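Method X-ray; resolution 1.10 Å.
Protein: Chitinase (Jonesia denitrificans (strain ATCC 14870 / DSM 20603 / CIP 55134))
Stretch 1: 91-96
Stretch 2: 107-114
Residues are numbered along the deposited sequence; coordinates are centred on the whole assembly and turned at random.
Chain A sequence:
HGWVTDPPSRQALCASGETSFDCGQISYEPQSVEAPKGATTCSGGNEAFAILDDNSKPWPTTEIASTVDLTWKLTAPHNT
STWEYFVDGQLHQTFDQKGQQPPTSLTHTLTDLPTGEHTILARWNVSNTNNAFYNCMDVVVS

Stretch 1 (91-96) LHQTFD
Stretch 2 (107-114) THTLTDLP

How do the two backbones lie against each other? Residues 91-96 form a strand that began earlier in the chain, and residues 107-110 close another strand before the chain turns into loop at 111-114. The strand axes run roughly antiparallel, 145° between their N-to-C directions, and approach no nearer than 9.0 Å, too far for direct strand pairing; side chains fill the gap. Register follows the opposed directions: the CA of Phe95 lies 8.3 Å from the CA of His108, the CA of Gln93 lies 7.4 Å from the CA of Leu110, and the CA of His92 lies 8.5 Å from the CA of Leu113. Most residues are extended, such as Phe95 at phi/psi -119/128 and His108 at -119/143. His92 departs from this at -113/-49, and Asp112 takes positive angles, 59/39. With His92 out of the extended range, the CA-to-CB bonds of both His92 and Gln93 point toward the second stretch, as does that of Phe95, while Leu91, Thr94 and Asp96 stay out of reach.

What does Gln93 do with its amide? Its side chain (chi1 -81°, m; chi2 175°, t; chi3 -114°) spans the gap to the backbone where the strand gives way to loop. Thr111 N donates to Gln93 OE1 at 3.0 Å, with a nearly straight N-H...O angle of 164°. Gln93 NE2 donates in turn to Thr109 O, a weak hydrogen bond at 3.3 Å and 160°. The amide of Gln93 thus serves as acceptor and donor to backbone groups two residues apart, with Gln93 OE1 also 3.3 Å from Leu110 CA between them.

How does His92 meet the loop? With chi1 at -174° (t) and chi2 at 77°, its ring presents an edge to backbone carbonyls. His92 NE2 donates to Thr111 O at 2.8 Å and 167°, so NE2 carries a proton in this arrangement. Nearby, His92 CE1 is 3.2 Å from Asp112 O, which also lies near the ring plane. Leu113 (chi1 -65°, m; chi2 172°, t) starts sideways, but its end comes nearer: its CD2 makes an off-centre CH-pi contact, 4.2 Å from the centroid of the His92 ring. Thr111 therefore uses both its backbone N and O in this contact, toward neighbouring side chains.

What packs the other end? The CA-to-CB bonds of Phe95 (chi1 -67°, m; chi2 81°) and His108 (chi1 -73°, m; chi2 146°) each point toward the other stretch, and the two rings stack face to face, centroids 4.0 Å apart and planes only 9° from parallel. The closest atoms are Phe95 CD2 and His108 CD2, at 3.7 Å. The overlap is reciprocal beyond the rings: Phe95 CB sits 4.3 Å from the His108 ring centroid, and His108 CB 4.2 Å from that of Phe95. At the Phe95 edge, CZ lies 3.6 Å from Thr109 O, and CE1 is 4.1 Å from CD2 of Leu110 (chi1 -61°, m; chi2 -173°, t).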

# COMPACT_ATOMS: atom_id res chain seq x y z
N LEU A 91 6.61 2.12 -12.18
CA LEU A 91 7.51 2.25 -11.06
C LEU A 91 8.02 3.68 -10.95
O LEU A 91 8.50 4.26 -11.92
CB LEU A 91 8.68 1.28 -11.24
CG LEU A 91 9.71 1.23 -10.11
CD1 LEU A 91 9.10 0.75 -8.80
CD2 LEU A 91 10.89 0.35 -10.50
N HIS A 92 7.92 4.23 -9.75
CA HIS A 92 8.27 5.61 -9.48
C HIS A 92 9.50 5.74 -8.60
O HIS A 92 10.41 6.49 -8.93
CB HIS A 92 7.05 6.28 -8.82
CG HIS A 92 7.21 7.74 -8.61
ND1 HIS A 92 7.08 8.64 -9.63
CD2 HIS A 92 7.48 8.45 -7.49
CE1 HIS A 92 7.27 9.86 -9.16
NE2 HIS A 92 7.52 9.77 -7.87
N GLN A 93 9.56 5.02 -7.48
CA GLN A 93 10.69 5.06 -6.56
C GLN A 93 10.86 3.71 -5.90
O GLN A 93 9.90 3.01 -5.64
CB GLN A 93 10.48 6.08 -5.42
CG GLN A 93 10.79 7.49 -5.80
CD GLN A 93 10.45 8.48 -4.70
OE1 GLN A 93 9.57 9.28 -4.86
NE2 GLN A 93 11.17 8.43 -3.59
N THR A 94 12.12 3.39 -5.58
CA THR A 94 12.49 2.18 -4.88
C THR A 94 13.34 2.56 -3.68
O THR A 94 14.22 3.41 -3.79
CB THR A 94 13.30 1.26 -5.80
OG1 THR A 94 12.52 0.97 -6.96
CG2 THR A 94 13.69 -0.05 -5.13
N PHE A 95 13.10 1.91 -2.56
CA PHE A 95 13.94 2.03 -1.37
C PHE A 95 14.51 0.66 -1.05
O PHE A 95 13.76 -0.31 -0.94
CB PHE A 95 13.14 2.52 -0.17
CG PHE A 95 12.65 3.92 -0.30
CD1 PHE A 95 11.50 4.20 -1.03
CD2 PHE A 95 13.32 4.96 0.29
CE1 PHE A 95 11.04 5.49 -1.15
CE2 PHE A 95 12.86 6.26 0.17
CZ PHE A 95 11.72 6.52 -0.56
N ASP A 96 15.82 0.58 -0.90
CA ASP A 96 16.52 -0.68 -0.67
C ASP A 96 16.76 -0.84 0.83
O ASP A 96 17.43 -0.01 1.45
CB ASP A 96 17.85 -0.63 -1.43
CG ASP A 96 18.62 -1.91 -1.39
OD1 ASP A 96 18.13 -2.92 -0.84
OD2 ASP A 96 19.73 -1.87 -1.96
N THR A 107 8.71 5.58 7.73
CA THR A 107 8.26 6.66 6.87
C THR A 107 9.20 6.80 5.69
O THR A 107 10.42 6.85 5.87
CB THR A 107 8.13 7.96 7.66
OG1 THR A 107 7.16 7.77 8.71
CG2 THR A 107 7.70 9.10 6.77
N HIS A 108 8.63 6.88 4.49
CA HIS A 108 9.36 7.16 3.27
C HIS A 108 8.83 8.45 2.66
O HIS A 108 7.63 8.70 2.68
CB HIS A 108 9.12 6.05 2.26
CG HIS A 108 9.82 4.78 2.59
ND1 HIS A 108 9.29 3.55 2.29
CD2 HIS A 108 11.02 4.55 3.16
CE1 HIS A 108 10.13 2.61 2.67
NE2 HIS A 108 11.18 3.19 3.21
N THR A 109 9.71 9.24 2.09
CA THR A 109 9.32 10.45 1.39
C THR A 109 9.30 10.20 -0.10
O THR A 109 10.33 9.88 -0.70
CB THR A 109 10.28 11.60 1.71
OG1 THR A 109 10.32 11.79 3.13
CG2 THR A 109 9.83 12.89 1.04
N LEU A 110 8.13 10.35 -0.70
CA LEU A 110 7.97 10.30 -2.14
C LEU A 110 8.02 11.72 -2.67
O LEU A 110 7.49 12.65 -2.05
CB LEU A 110 6.63 9.67 -2.52
CG LEU A 110 6.41 8.24 -2.05
CD1 LEU A 110 5.12 7.69 -2.63
CD2 LEU A 110 7.57 7.34 -2.39
N THR A 111 8.66 11.90 -3.83
CA THR A 111 8.78 13.22 -4.44
C THR A 111 8.36 13.14 -5.91
O THR A 111 8.28 12.06 -6.49
CB THR A 111 10.20 13.82 -4.36
OG1 THR A 111 11.08 13.15 -5.26
CG2 THR A 111 10.73 13.80 -2.95
N ASP A 112 8.10 14.30 -6.50
CA ASP A 112 7.83 14.38 -7.93
C ASP A 112 6.61 13.54 -8.32
O ASP A 112 6.57 12.93 -9.38
CB ASP A 112 9.06 13.99 -8.77
CG ASP A 112 8.88 14.25 -10.24
OD1 ASP A 112 8.18 15.20 -10.62
OD2 ASP A 112 9.49 13.51 -11.03
N LEU A 113 5.59 13.56 -7.47
CA LEU A 113 4.33 12.92 -7.84
C LEU A 113 3.56 13.80 -8.82
O LEU A 113 3.50 15.02 -8.64
CB LEU A 113 3.47 12.67 -6.61
CG LEU A 113 4.06 11.67 -5.62
CD1 LEU A 113 3.23 11.64 -4.36
CD2 LEU A 113 4.16 10.29 -6.20
N PRO A 114 2.98 13.22 -9.87
CA PRO A 114 2.24 14.03 -10.84
C PRO A 114 0.97 14.58 -10.23
O PRO A 114 0.33 13.95 -9.38
CB PRO A 114 1.93 13.02 -11.95
CG PRO A 114 1.87 11.70 -11.24
CD PRO A 114 2.92 11.78 -10.17